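D-alanine--D-alanine ligase (Acinetobacter baumannii ACICU, PDB 5D8D) catalyses the ATP-dependent joining of two D-alanine molecules into D-alanyl-D-alanine for peptidoglycan synthesis. Local coordinates at residues A[29-34]-A[294-299]; A[53-58]-A[73-78]; A[108-113]-A[243-248]; A[273-276]-A[281-284]. All blocks are in the same frame, centred on the assembly; numbering follows the deposited sequence.

Interaction 1: residues A[29-34]-A[294-299]; sequences QAVLDA and ELCVAI
C296 reaches from helix 292-301 to V31 and A34 on helix 21-37, and its thiol sulfur carries both side-chain contacts between the two helical segments. The contact is apolar. SG lies 3.8 Å from the methyl CB of A34 and, less closely, 4.2 Å from CG2 of V31. The torsion of C296 (chi1 -69°) sets SG beside its own backbone N, and from there the sulfur projects across the gap between the helices. V31 and A34 are three residues apart, so they sit on neighbouring turns of one helix face and receive the sulfur together. Both methyls of V31 face the sulfur at similar range: CG1 is anti to the backbone N (chi1 173°), and CG2, beside that N, is slightly the nearer. A small residue suits position 34, because its methyl fills the approach to SG without pushing the helices apart; V31 and C296 come as near as 6.6 Å between their CA atoms.

No hydrogen bond crosses between the two segments; the backbone bonds run within each helix, D33 N to Q29 O and A298 N to E294 O being examples. On the outer side of helix 21-37 Q29 NE2 makes a weak bond to D33 OD2.

Largely apolar side chains surround the contact: F62 of strand 60-63 packs on V31, F292 covers A34, and M275 touches both V31 and C296. This joins a helix of the N-terminal domain to the last helix of the chain. With no hydrogen bond or charge pair across it, the contact depends on shape and on exclusion of water, and the soft, polarisable sulfur is well suited to such close apolar surroundings.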
loop_
_atom_site.group_PDB
_atom_site.type_symbol
_atom_site.label_atom_id
_atom_site.label_comp_id
_atom_site.label_asym_id
_atom_site.label_seq_id
_atom_site.Cartn_x
_atom_site.Cartn_y
_atom_site.Cartn_z
ATOM N N GLN A 29 27.079 1.060 1.342
ATOM C CA GLN A 29 28.504 1.254 1.131
ATOM C C GLN A 29 28.846 0.990 -0.296
ATOM O O GLN A 29 29.581 1.765 -0.928
ATOM C CB GLN A 29 29.329 0.304 1.997
ATOM C CG GLN A 29 30.121 0.984 3.066
ATOM C CD GLN A 29 31.227 1.805 2.488
ATOM O OE1 GLN A 29 31.375 2.965 2.812
ATOM N NE2 GLN A 29 31.971 1.224 1.591
ATOM N N ALA A 30 28.345 -0.115 -0.842
ATOM C CA ALA A 30 28.731 -0.412 -2.235
ATOM C C ALA A 30 28.178 0.644 -3.209
ATOM O O ALA A 30 28.868 1.078 -4.143
ATOM C CB ALA A 30 28.308 -1.809 -2.641
ATOM N N VAL A 31 26.950 1.103 -2.953
ATOM C CA VAL A 31 26.352 2.124 -3.812
ATOM C C VAL A 31 27.058 3.460 -3.654
ATOM O O VAL A 31 27.289 4.170 -4.637
ATOM C CB VAL A 31 24.855 2.266 -3.565
ATOM C CG1 VAL A 31 24.300 3.458 -4.355
ATOM C CG2 VAL A 31 24.169 0.988 -3.975
ATOM N N LEU A 32 27.409 3.798 -2.427
ATOM C CA LEU A 32 28.134 5.048 -2.185
ATOM C C LEU A 32 29.450 5.104 -2.933
ATOM O O LEU A 32 29.714 6.056 -3.666
ATOM C CB LEU A 32 28.368 5.248 -0.688
ATOM C CG LEU A 32 28.958 6.572 -0.243
ATOM C CD1 LEU A 32 28.023 7.717 -0.585
ATOM C CD2 LEU A 32 29.196 6.531 1.243
ATOM N N ASP A 33 30.268 4.066 -2.769
ATOM C CA ASP A 33 31.552 3.985 -3.473
ATOM C C ASP A 33 31.408 4.068 -4.983
ATOM O O ASP A 33 32.271 4.620 -5.657
ATOM C CB ASP A 33 32.332 2.702 -3.120
ATOM C CG ASP A 33 32.938 2.723 -1.713
ATOM O OD1 ASP A 33 33.336 3.808 -1.218
ATOM O OD2 ASP A 33 33.048 1.622 -1.112
ATOM N N ALA A 34 30.352 3.493 -5.513
ATOM C CA ALA A 34 30.143 3.471 -6.944
ATOM C C ALA A 34 29.737 4.850 -7.463
ATOM O O ALA A 34 30.230 5.312 -8.502
ATOM C CB ALA A 34 29.086 2.414 -7.315
ATOM N N GLU A 294 27.951 1.681 -13.454
ATOM C CA GLU A 294 27.038 2.132 -14.488
ATOM C C GLU A 294 25.617 1.807 -14.051
ATOM O O GLU A 294 24.720 2.633 -14.161
ATOM C CB GLU A 294 27.364 1.495 -15.849
ATOM C CG GLU A 294 28.578 2.092 -16.553
ATOM C CD GLU A 294 29.189 1.192 -17.627
ATOM O OE1 GLU A 294 29.059 -0.056 -17.600
ATOM O OE2 GLU A 294 29.846 1.749 -18.524
ATOM N N LEU A 295 25.423 0.614 -13.515
ATOM C CA LEU A 295 24.134 0.227 -12.957
ATOM C C LEU A 295 23.643 1.272 -11.927
ATOM O O LEU A 295 22.473 1.673 -11.968
ATOM C CB LEU A 295 24.230 -1.178 -12.329
ATOM C CG LEU A 295 23.125 -1.629 -11.405
ATOM C CD1 LEU A 295 21.814 -1.612 -12.177
ATOM C CD2 LEU A 295 23.421 -3.007 -10.847
ATOM N N CYS A 296 24.538 1.738 -11.050
ATOM C CA CYS A 296 24.157 2.683 -10.018
ATOM C C CYS A 296 23.784 4.019 -10.625
ATOM O O CYS A 296 22.782 4.585 -10.279
ATOM C CB CYS A 296 25.236 2.834 -8.965
ATOM S SG CYS A 296 25.452 1.362 -7.923
ATOM N N VAL A 297 24.544 4.516 -11.575
ATOM C CA VAL A 297 24.121 5.738 -12.259
ATOM C C VAL A 297 22.723 5.574 -12.949
ATOM O O VAL A 297 21.872 6.467 -12.902
ATOM C CB VAL A 297 25.214 6.207 -13.234
ATOM C CG1 VAL A 297 24.702 7.275 -14.201
ATOM C CG2 VAL A 297 26.392 6.759 -12.431
ATOM N N ALA A 298 22.487 4.425 -13.550
ATOM C CA ALA A 298 21.247 4.198 -14.280
ATOM C C ALA A 298 20.032 4.120 -13.335
ATOM O O ALA A 298 18.948 4.633 -13.652
ATOM C CB ALA A 298 21.363 2.941 -15.138
ATOM N N ILE A 299 20.196 3.481 -12.183
ATOM C CA ILE A 299 19.170 3.526 -11.156
ATOM C C ILE A 299 18.909 5.008 -10.775
ATOM O O ILE A 299 17.779 5.464 -10.771
ATOM C CB ILE A 299 19.545 2.644 -9.942
ATOM C CG1 ILE A 299 19.485 1.164 -10.341
ATOM C CG2 ILE A 299 18.627 2.882 -8.741
ATOM C CD1 ILE A 299 20.243 0.202 -9.412
#

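Interaction 2: residues A[53-58]-A[73-78]; sequences TELVNY and GQIQGV
L55 lays its CD1 methyl against V78 CG2, 3.9 Å away, and more loosely against I75 CD1 at 4.3 Å. The contact belongs to the Rossmann-like N-terminal domain, where a 3-10 segment leading into strand 60-63 meets helix 74-81, the helix that follows that strand. The side chains of L55 and V78 cross at about a right angle; of the leucine's two branches, CD1 does the touching. Three residues apart on the helix, I75 and V78 stand on one face and both receive that methyl. I75, whose CB points past L55, reaches it with the end of its longer branch, CD1, whereas the short V78 is already directed at L55 from its CB.

Branched aliphatic groups suit this buried place: L55 also packs on A11 and L13 of strand 9-13 and on F45 of strand 41-45, filling the space between sheet and helix. Beyond the helix lies the second subunit, whose W81 packs on I75 and whose G77 packs on V78. G73, the N-cap residue, has phi 97°, a conformation easiest for glycine. In the 3-10 turn, N57 ND2 (2.9 Å) and N57 N (3.2 Å) both bond to E54 O, approaching from the same face of its carbonyl plane.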
loop_
_atom_site.group_PDB
_atom_site.type_symbol
_atom_site.label_atom_id
_atom_site.label_comp_id
_atom_site.label_asym_id
_atom_site.label_seq_id
_atom_site.Cartn_x
_atom_site.Cartn_y
_atom_site.Cartn_z
ATOM N N THR A 53 14.056 14.359 8.635
ATOM C CA THR A 53 13.852 15.781 8.262
ATOM C C THR A 53 15.052 16.436 7.626
ATOM O O THR A 53 14.903 17.367 6.863
ATOM C CB THR A 53 13.397 16.649 9.455
ATOM O OG1 THR A 53 14.377 16.615 10.511
ATOM C CG2 THR A 53 12.035 16.138 9.944
ATOM N N GLU A 54 16.235 15.911 7.918
ATOM C CA GLU A 54 17.512 16.412 7.355
ATOM C C GLU A 54 17.781 16.035 5.884
ATOM O O GLU A 54 18.762 16.487 5.283
ATOM C CB GLU A 54 18.662 15.985 8.265
ATOM C CG GLU A 54 18.484 16.500 9.697
ATOM C CD GLU A 54 19.641 16.169 10.633
ATOM O OE1 GLU A 54 20.803 16.239 10.185
ATOM O OE2 GLU A 54 19.388 15.865 11.820
ATOM N N LEU A 55 16.872 15.255 5.305
ATOM C CA LEU A 55 16.855 14.954 3.889
ATOM C C LEU A 55 16.592 16.171 3.046
ATOM O O LEU A 55 16.869 16.169 1.846
ATOM C CB LEU A 55 15.790 13.873 3.564
ATOM C CG LEU A 55 16.184 12.422 3.909
ATOM C CD1 LEU A 55 14.983 11.490 3.878
ATOM C CD2 LEU A 55 17.241 11.897 2.958
ATOM N N VAL A 56 16.064 17.216 3.664
ATOM C CA VAL A 56 15.814 18.471 2.952
ATOM C C VAL A 56 17.112 19.101 2.412
ATOM O O VAL A 56 17.088 19.812 1.416
ATOM C CB VAL A 56 14.997 19.430 3.859
ATOM C CG1 VAL A 56 15.900 20.150 4.868
ATOM C CG2 VAL A 56 14.185 20.399 3.020
ATOM N N ASN A 57 18.254 18.765 3.026
ATOM C CA ASN A 57 19.591 19.166 2.533
ATOM C C ASN A 57 20.079 18.483 1.222
ATOM O O ASN A 57 21.218 18.681 0.834
ATOM C CB ASN A 57 20.620 18.909 3.636
ATOM C CG ASN A 57 20.346 19.707 4.904
ATOM O OD1 ASN A 57 20.327 20.930 4.884
ATOM N ND2 ASN A 57 20.105 19.012 6.006
ATOM N N TYR A 58 19.229 17.703 0.542
ATOM C CA TYR A 58 19.620 16.943 -0.635
ATOM C C TYR A 58 18.683 17.170 -1.815
ATOM O O TYR A 58 17.505 17.443 -1.656
ATOM C CB TYR A 58 19.691 15.436 -0.299
ATOM C CG TYR A 58 20.748 15.143 0.724
ATOM C CD1 TYR A 58 22.078 14.977 0.359
ATOM C CD2 TYR A 58 20.433 15.110 2.059
ATOM C CE1 TYR A 58 23.066 14.738 1.309
ATOM C CE2 TYR A 58 21.406 14.898 3.025
ATOM C CZ TYR A 58 22.716 14.713 2.649
ATOM O OH TYR A 58 23.627 14.479 3.638
ATOM N N GLY A 73 6.936 1.623 2.044
ATOM C CA GLY A 73 6.252 2.910 1.778
ATOM C C GLY A 73 6.541 4.019 2.798
ATOM O O GLY A 73 6.242 5.173 2.555
ATOM N N GLN A 74 7.186 3.682 3.907
ATOM C CA GLN A 74 7.455 4.646 4.916
ATOM C C GLN A 74 8.491 5.701 4.517
ATOM O O GLN A 74 8.244 6.890 4.627
ATOM C CB GLN A 74 7.969 3.948 6.152
ATOM C CG GLN A 74 6.961 3.018 6.787
ATOM C CD GLN A 74 7.329 2.613 8.179
ATOM O OE1 GLN A 74 6.674 1.765 8.737
ATOM N NE2 GLN A 74 8.312 3.260 8.778
ATOM N N ILE A 75 9.665 5.276 4.089
ATOM C CA ILE A 75 10.683 6.242 3.725
ATOM C C ILE A 75 10.241 6.965 2.453
ATOM O O ILE A 75 10.569 8.133 2.287
ATOM C CB ILE A 75 12.101 5.618 3.590
ATOM C CG1 ILE A 75 13.216 6.690 3.507
ATOM C CG2 ILE A 75 12.192 4.742 2.337
ATOM C CD1 ILE A 75 13.427 7.529 4.744
ATOM N N GLN A 76 9.509 6.281 1.565
ATOM C CA GLN A 76 8.978 6.914 0.331
ATOM C C GLN A 76 7.912 7.970 0.704
ATOM O O GLN A 76 7.801 9.014 0.076
ATOM C CB GLN A 76 8.333 5.877 -0.567
ATOM C CG GLN A 76 9.246 4.817 -1.201
ATOM C CD GLN A 76 9.808 3.808 -0.226
ATOM O OE1 GLN A 76 9.368 3.711 0.894
ATOM N NE2 GLN A 76 10.797 3.072 -0.644
ATOM N N GLY A 77 7.141 7.684 1.757
ATOM C CA GLY A 77 6.217 8.650 2.351
ATOM C C GLY A 77 6.906 9.952 2.707
ATOM O O GLY A 77 6.465 11.051 2.270
ATOM N N VAL A 78 8.008 9.848 3.460
ATOM C CA VAL A 78 8.726 11.081 3.867
ATOM C C VAL A 78 9.296 11.817 2.667
ATOM O O VAL A 78 9.261 13.051 2.604
ATOM C CB VAL A 78 9.756 10.983 5.065
ATOM C CG1 VAL A 78 9.567 9.756 5.960
ATOM C CG2 VAL A 78 11.184 11.161 4.634
#

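Interaction 3: residues A[108-113]-A[243-248]; sequences QGSDLP and FQAVGA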
loop_
_atom_site.group_PDB
_atom_site.type_symbol
_atom_site.label_atom_id
_atom_site.label_comp_id
_atom_site.label_asym_id
_atom_site.label_seq_id
_atom_site.Cartn_x
_atom_site.Cartn_y
_atom_site.Cartn_z
ATOM N N GLN A 108 -3.949 -11.860 -8.968
ATOM C CA GLN A 108 -5.242 -12.533 -9.269
ATOM C C GLN A 108 -6.182 -11.571 -9.955
ATOM O O GLN A 108 -6.804 -11.892 -10.949
ATOM C CB GLN A 108 -5.906 -13.024 -7.999
ATOM C CG GLN A 108 -5.386 -14.368 -7.536
ATOM C CD GLN A 108 -5.672 -14.686 -6.070
ATOM O OE1 GLN A 108 -6.175 -13.846 -5.295
ATOM N NE2 GLN A 108 -5.335 -15.922 -5.671
ATOM N N GLY A 109 -6.197 -10.348 -9.451
ATOM C CA GLY A 109 -7.058 -9.336 -9.946
ATOM C C GLY A 109 -6.694 -8.763 -11.278
ATOM O O GLY A 109 -7.438 -7.929 -11.773
ATOM N N SER A 110 -5.554 -9.149 -11.845
ATOM C CA SER A 110 -5.127 -8.617 -13.141
ATOM C C SER A 110 -4.955 -9.727 -14.161
ATOM O O SER A 110 -4.324 -9.512 -15.201
ATOM C CB SER A 110 -3.812 -7.849 -13.000
ATOM O OG SER A 110 -3.779 -7.113 -11.787
ATOM N N ASP A 111 -5.523 -10.901 -13.860
ATOM C CA ASP A 111 -5.520 -12.063 -14.755
ATOM C C ASP A 111 -4.116 -12.652 -14.991
ATOM O O ASP A 111 -3.799 -13.139 -16.079
ATOM C CB ASP A 111 -6.265 -11.728 -16.068
ATOM C CG ASP A 111 -7.396 -12.712 -16.353
ATOM O OD1 ASP A 111 -7.105 -13.935 -16.432
ATOM O OD2 ASP A 111 -8.569 -12.261 -16.466
ATOM N N LEU A 112 -3.302 -12.629 -13.938
ATOM C CA LEU A 112 -1.899 -13.026 -13.968
ATOM C C LEU A 112 -1.820 -14.253 -13.060
ATOM O O LEU A 112 -2.426 -14.268 -11.975
ATOM C CB LEU A 112 -0.998 -11.882 -13.454
ATOM C CG LEU A 112 -0.290 -10.928 -14.429
ATOM C CD1 LEU A 112 -0.985 -10.747 -15.770
ATOM C CD2 LEU A 112 -0.070 -9.571 -13.810
ATOM N N PRO A 113 -1.079 -15.283 -13.479
ATOM C CA PRO A 113 -1.066 -16.524 -12.701
ATOM C C PRO A 113 -0.210 -16.477 -11.436
ATOM O O PRO A 113 0.903 -15.970 -11.457
ATOM C CB PRO A 113 -0.477 -17.524 -13.683
ATOM C CG PRO A 113 0.487 -16.700 -14.487
ATOM C CD PRO A 113 -0.118 -15.325 -14.595
ATOM N N PHE A 243 5.039 -6.540 -12.821
ATOM C CA PHE A 243 5.779 -5.415 -12.268
ATOM C C PHE A 243 4.884 -4.176 -12.386
ATOM O O PHE A 243 4.694 -3.450 -11.405
ATOM C CB PHE A 243 7.119 -5.258 -13.022
ATOM C CG PHE A 243 8.097 -4.279 -12.422
ATOM C CD1 PHE A 243 8.880 -4.637 -11.341
ATOM C CD2 PHE A 243 8.276 -3.013 -12.988
ATOM C CE1 PHE A 243 9.830 -3.753 -10.822
ATOM C CE2 PHE A 243 9.209 -2.109 -12.459
ATOM C CZ PHE A 243 9.997 -2.490 -11.374
ATOM N N GLN A 244 4.340 -3.951 -13.578
ATOM C CA GLN A 244 3.366 -2.884 -13.800
ATOM C C GLN A 244 2.101 -3.006 -12.962
ATOM O O GLN A 244 1.632 -2.017 -12.397
ATOM C CB GLN A 244 2.999 -2.801 -15.272
ATOM C CG GLN A 244 4.134 -2.215 -16.095
ATOM C CD GLN A 244 4.081 -2.483 -17.586
ATOM O OE1 GLN A 244 4.812 -1.839 -18.349
ATOM N NE2 GLN A 244 3.275 -3.448 -18.016
ATOM N N ALA A 245 1.577 -4.214 -12.826
ATOM C CA ALA A 245 0.314 -4.405 -12.122
ATOM C C ALA A 245 0.357 -3.900 -10.705
ATOM O O ALA A 245 -0.552 -3.258 -10.238
ATOM C CB ALA A 245 -0.105 -5.856 -12.124
ATOM N N VAL A 246 1.425 -4.223 -10.016
ATOM C CA VAL A 246 1.554 -3.928 -8.608
ATOM C C VAL A 246 1.999 -2.471 -8.465
ATOM O O VAL A 246 2.033 -1.953 -7.356
ATOM C CB VAL A 246 2.532 -4.929 -7.981
ATOM C CG1 VAL A 246 3.969 -4.453 -8.171
ATOM C CG2 VAL A 246 2.213 -5.153 -6.529
ATOM N N GLY A 247 2.333 -1.813 -9.586
ATOM C CA GLY A 247 2.740 -0.417 -9.582
ATOM C C GLY A 247 4.221 -0.163 -9.279
ATOM O O GLY A 247 4.581 0.945 -8.877
ATOM N N ALA A 248 5.089 -1.167 -9.485
ATOM C CA ALA A 248 6.538 -0.995 -9.266
ATOM C C ALA A 248 7.110 -0.091 -10.340
ATOM O O ALA A 248 6.560 -0.068 -11.443
ATOM C CB ALA A 248 7.260 -2.331 -9.266
#
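A245 is the residue of segment 243-248 that touches S110 and L112, two residues of the loop after helix 100-108. Before it comes F243, buried, with its ring turned from the loop. That ring stacks with F188, and the CB of A248 sits 3.3 Å above the plane, over the ring centre, so one face of the ring is covered from within its own segment. Q244, next in line, lies on the exposed side, where a long amide side chain is at home.

At A245 the contact itself is made. Its methyl CB faces the loop and lies 3.9 Å from S110 OG and 4.1 Å from L112 CD2. Alanine fits because one carbon fills the narrow approach to two neighbours. The serine torsion (chi1 -38°) places OG beside its backbone N; the hydroxyl's polar partner is the carbonyl of I106, one turn back in helix 100-108, so its contact with A245 is mere packing. L112 is buried and also rests on R241 and L266. The second subunit borders this patch, with its Q105 packing on S110.

At G247 the chain turns with phi 84°, readily adopted by glycine. G247 N bonds to Q244 O at 2.9 Å and A248 N to F243 O at 3.0 Å, the paired bonds of a Schellman motif. In the loop, D111 takes the positive-phi place in a second such motif, although its own bond to Q108 O is weak. S110 and A245 being the nearest pair (CA to CA 7.0 Å), two helix ends, each closed by a Schellman motif, thus lie next to each other within the ATP-grasp part of the chain.

Interaction 4: residues A[273-276]-A[281-284]; sequences PGMT and VPKA
P273 and V281 set a puckered pyrrolidine ring obliquely against a branched side chain. One methyl of the valine, CG2, lies 3.8 Å from P273 CB and 3.9 Å from P273 CG, so it meets the CB-CG edge of the ring. The valine torsion (chi1 168°) puts CG1 anti to the backbone N and leaves CG2 beside that N, facing the proline. One residue further along the helix the roles change: P282 offers its ring, and M275 comes in at a slant, its SD 4.1 Å from P282 CG. The methionine chain is bent at both chi2 (-75°) and chi3 (-81°), which folds the thioether back to the ring; a flexible, unbranched chain is well suited to such a path.

The loop 273-276 follows strand 264-270 of the ATP-grasp fold and packs on the start of helix 280-286. P273 and G274 close the signature sequence of D-alanine--D-alanine ligases, just after N270, a predicted magnesium ligand whose side chain is about 4 Å from that of P273. P282 suits the first turn of helix 280-286, where the missing N-H costs no helical bond. Its CD also lies loosely beside G274 O, 4.2 Å away. M275 N is bonded to S27 OG in helix 21-37, and the hydroxyl of T276, whose CB is directed away from the helix segment, pairs with S279 OG.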
loop_
_atom_site.group_PDB
_atom_site.type_symbol
_atom_site.label_atom_id
_atom_site.label_comp_id
_atom_site.label_asym_id
_atom_site.label_seq_id
_atom_site.Cartn_x
_atom_site.Cartn_y
_atom_site.Cartn_z
ATOM N N PRO A 273 16.013 -4.225 -3.986
ATOM C CA PRO A 273 16.915 -5.354 -3.925
ATOM C C PRO A 273 18.293 -5.014 -3.379
ATOM O O PRO A 273 18.727 -3.845 -3.414
ATOM C CB PRO A 273 17.052 -5.789 -5.380
ATOM C CG PRO A 273 15.902 -5.190 -6.088
ATOM C CD PRO A 273 15.588 -3.935 -5.364
ATOM N N GLY A 274 18.972 -6.053 -2.900
ATOM C CA GLY A 274 20.354 -5.996 -2.553
ATOM C C GLY A 274 21.237 -5.403 -3.641
ATOM O O GLY A 274 20.980 -5.538 -4.857
ATOM N N MET A 275 22.224 -4.636 -3.171
ATOM C CA MET A 275 23.308 -4.187 -3.979
ATOM C C MET A 275 24.634 -4.607 -3.319
ATOM O O MET A 275 25.703 -4.060 -3.634
ATOM C CB MET A 275 23.159 -2.682 -4.217
ATOM C CG MET A 275 21.961 -2.347 -5.116
ATOM S SD MET A 275 22.212 -2.711 -6.864
ATOM C CE MET A 275 23.150 -1.290 -7.383
ATOM N N THR A 276 24.578 -5.617 -2.445
ATOM C CA THR A 276 25.794 -6.250 -1.971
ATOM C C THR A 276 26.521 -6.997 -3.098
ATOM O O THR A 276 25.970 -7.294 -4.157
ATOM C CB THR A 276 25.557 -7.302 -0.899
ATOM O OG1 THR A 276 25.010 -8.479 -1.509
ATOM C CG2 THR A 276 24.652 -6.771 0.191
ATOM N N VAL A 281 20.697 -8.486 -8.810
ATOM C CA VAL A 281 20.493 -7.418 -9.797
ATOM C C VAL A 281 21.800 -6.986 -10.488
ATOM O O VAL A 281 21.791 -6.777 -11.709
ATOM C CB VAL A 281 19.683 -6.198 -9.225
ATOM C CG1 VAL A 281 19.727 -4.958 -10.162
ATOM C CG2 VAL A 281 18.214 -6.587 -8.927
ATOM N N PRO A 282 22.922 -6.851 -9.742
ATOM C CA PRO A 282 24.199 -6.578 -10.437
ATOM C C PRO A 282 24.615 -7.652 -11.452
ATOM O O PRO A 282 25.116 -7.297 -12.534
ATOM C CB PRO A 282 25.217 -6.461 -9.301
ATOM C CG PRO A 282 24.406 -5.980 -8.155
ATOM C CD PRO A 282 23.076 -6.687 -8.284
ATOM N N LYS A 283 24.424 -8.917 -11.078
ATOM C CA LYS A 283 24.597 -10.075 -11.969
ATOM C C LYS A 283 23.873 -9.856 -13.294
ATOM O O LYS A 283 24.466 -9.922 -14.383
ATOM C CB LYS A 283 24.045 -11.372 -11.328
ATOM C CG LYS A 283 25.019 -12.444 -10.879
ATOM C CD LYS A 283 25.836 -12.087 -9.621
ATOM C CE LYS A 283 26.069 -13.313 -8.711
ATOM N NZ LYS A 283 27.301 -13.235 -7.877
ATOM N N ALA A 284 22.577 -9.595 -13.192
ATOM C CA ALA A 284 21.732 -9.552 -14.364
ATOM C C ALA A 284 22.034 -8.326 -15.205
ATOM O O ALA A 284 21.900 -8.380 -16.421
ATOM C CB ALA A 284 20.277 -9.557 -13.959
#

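How the interactions relate
Interactions 1 and 4 touch: M275 of segment 273-276 packs its CE 3.6 Å from C296 SG, and L295 CD2 lies 3.7 Å from P282 CA. Their centres are about 11 Å apart, and the loop closed by interaction 1 encloses all the others along the chain. In this way the ATP-grasp loop near the predicted magnesium site is tied to helix 21-37 of the N-terminal domain and to the final helix. Interactions 2 and 3, with centres about 28 Å apart, come from different domains and do not touch, yet both border the second subunit. Interaction 3 lies about 23 Å from interaction 4, centre to centre, on the other side of the chain's centre.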